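Local coordinates for protein glia-derived nexin (Homo sapiens, PDB 4DY0) that inhibits serine proteases such as thrombin, trypsin and urokinase as a secreted serpin, binds heparin, and promotes neurite extension by blocking thrombin, at residues A[187-191]-A[354-358]. Coordinates in Å, arbitrary orientation, origin at the centre of the assembly. Numbering follows the deposited sequence.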
loop_
_atom_site.group_PDB
_atom_site.type_symbol
_atom_site.label_atom_id
_atom_site.label_comp_id
_atom_site.label_asym_id
_atom_site.label_seq_id
_atom_site.Cartn_x
_atom_site.Cartn_y
_atom_site.Cartn_z
ATOM N N THR A 187 -14.430 -6.095 -22.859
ATOM C CA THR A 187 -14.457 -7.324 -22.080
ATOM C C THR A 187 -13.243 -7.493 -21.160
ATOM O O THR A 187 -12.094 -7.413 -21.600
ATOM C CB THR A 187 -14.548 -8.555 -22.994
ATOM O OG1 THR A 187 -15.759 -8.497 -23.757
ATOM C CG2 THR A 187 -14.534 -9.836 -22.169
ATOM N N PHE A 188 -13.515 -7.728 -19.879
ATOM C CA PHE A 188 -12.491 -8.125 -18.924
ATOM C C PHE A 188 -12.839 -9.546 -18.492
ATOM O O PHE A 188 -13.959 -9.804 -18.066
ATOM C CB PHE A 188 -12.483 -7.169 -17.721
ATOM C CG PHE A 188 -11.410 -7.468 -16.705
ATOM C CD1 PHE A 188 -10.192 -6.804 -16.741
ATOM C CD2 PHE A 188 -11.620 -8.410 -15.708
ATOM C CE1 PHE A 188 -9.200 -7.079 -15.804
ATOM C CE2 PHE A 188 -10.635 -8.688 -14.770
ATOM C CZ PHE A 188 -9.424 -8.021 -14.818
ATOM N N VAL A 189 -11.907 -10.481 -18.643
ATOM C CA VAL A 189 -12.161 -11.854 -18.217
ATOM C C VAL A 189 -11.585 -12.078 -16.822
ATOM O O VAL A 189 -10.369 -12.133 -16.644
ATOM C CB VAL A 189 -11.578 -12.886 -19.196
ATOM C CG1 VAL A 189 -11.884 -14.295 -18.711
ATOM C CG2 VAL A 189 -12.156 -12.684 -20.583
ATOM N N ALA A 190 -12.463 -12.198 -15.831
ATOM C CA ALA A 190 -12.022 -12.314 -14.444
ATOM C C ALA A 190 -11.565 -13.724 -14.118
ATOM O O ALA A 190 -11.557 -14.599 -14.985
ATOM C CB ALA A 190 -13.115 -11.869 -13.492
ATOM N N ALA A 191 -11.179 -13.934 -12.863
ATOM C CA ALA A 191 -10.666 -15.226 -12.415
ATOM C C ALA A 191 -11.664 -16.371 -12.631
ATOM O O ALA A 191 -11.283 -17.460 -13.074
ATOM C CB ALA A 191 -10.245 -15.147 -10.953
ATOM N N VAL A 354 -4.946 -4.691 -20.787
ATOM C CA VAL A 354 -5.182 -5.189 -19.446
ATOM C C VAL A 354 -6.610 -5.711 -19.322
ATOM O O VAL A 354 -7.482 -5.020 -18.800
ATOM C CB VAL A 354 -4.938 -4.083 -18.408
ATOM C CG1 VAL A 354 -5.267 -4.577 -17.017
ATOM C CG2 VAL A 354 -3.497 -3.613 -18.480
ATOM N N ASP A 355 -6.841 -6.933 -19.800
ATOM C CA ASP A 355 -8.192 -7.495 -19.869
ATOM C C ASP A 355 -8.372 -8.755 -19.016
ATOM O O ASP A 355 -9.365 -9.466 -19.150
ATOM C CB ASP A 355 -8.565 -7.790 -21.325
ATOM C CG ASP A 355 -7.587 -8.745 -22.000
ATOM O OD1 ASP A 355 -6.644 -9.214 -21.331
ATOM O OD2 ASP A 355 -7.758 -9.026 -23.206
ATOM N N ARG A 356 -7.407 -9.026 -18.145
ATOM C CA ARG A 356 -7.461 -10.183 -17.255
ATOM C C ARG A 356 -6.829 -9.774 -15.926
ATOM O O ARG A 356 -6.141 -8.760 -15.862
ATOM C CB ARG A 356 -6.706 -11.368 -17.872
ATOM C CG ARG A 356 -7.274 -11.861 -19.200
ATOM C CD ARG A 356 -6.241 -12.634 -20.034
ATOM N NE ARG A 356 -5.235 -11.740 -20.606
ATOM C CZ ARG A 356 -3.923 -11.836 -20.399
ATOM N NH1 ARG A 356 -3.428 -12.812 -19.649
ATOM N NH2 ARG A 356 -3.100 -10.961 -20.961
ATOM N N PRO A 357 -7.066 -10.550 -14.855
ATOM C CA PRO A 357 -6.514 -10.173 -13.547
ATOM C C PRO A 357 -5.053 -9.727 -13.642
ATOM O O PRO A 357 -4.252 -10.360 -14.340
ATOM C CB PRO A 357 -6.637 -11.462 -12.738
ATOM C CG PRO A 357 -7.873 -12.122 -13.307
ATOM C CD PRO A 357 -7.869 -11.785 -14.789
ATOM N N PHE A 358 -4.714 -8.643 -12.948
ATOM C CA PHE A 358 -3.394 -8.035 -13.081
ATOM C C PHE A 358 -2.819 -7.524 -11.766
ATOM O O PHE A 358 -3.531 -7.365 -10.774
ATOM C CB PHE A 358 -3.423 -6.892 -14.108
ATOM C CG PHE A 358 -4.309 -5.732 -13.718
ATOM C CD1 PHE A 358 -5.684 -5.790 -13.917
ATOM C CD2 PHE A 358 -3.766 -4.576 -13.176
ATOM C CE1 PHE A 358 -6.504 -4.722 -13.572
ATOM C CE2 PHE A 358 -4.579 -3.498 -12.827
ATOM C CZ PHE A 358 -5.951 -3.576 -13.024
#
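The ring of F188 slides under the backbone of 354-358, with D355 O and R356 CA over one of its faces. Its CZ lies 3.3 Å from R356 C and 4.1 Å from P357 CD. V354 O and the F358 ring sit at its edge; F188 CE1 is 4.2 Å from F358 CD1. The F188 CA-to-CB bond points sideways, and the t rotamer carries the ring in beneath R356 and P357. V198, M200 and P379 also touch this buried ring.

One hydrogen bond joins the two backbones: V189 N donates to D355 O at 2.8 Å. Two CA-H...O contacts flank it, F188 CA to D355 O at 3.4 Å and R356 CA to V189 O at 3.6 Å. D355 O thus receives both an N-H and a CA-H.

In the serpin fold this is where the end of an edge strand meets a connection near the C terminus. Strand 184-189 pairs with 195-213 on one side, through F188 and Y196. Segment 354-358 links strand 351-353 to strand 358-364.

The pairing stops after the one hydrogen bond. P357, next along, has no amide hydrogen for V189 O, and its CD sits 3.1 Å from that oxygen. P357 CG lies 3.8 Å from A191 N. N377 touches both P357 and A191.

The polar side chains of the loop pair with each other: R356 NE forms a salt bridge with D355 OD1 at 3.0 Å. R356 NH1 also hydrogen-bonds P239 O, at the end of strand 232-239.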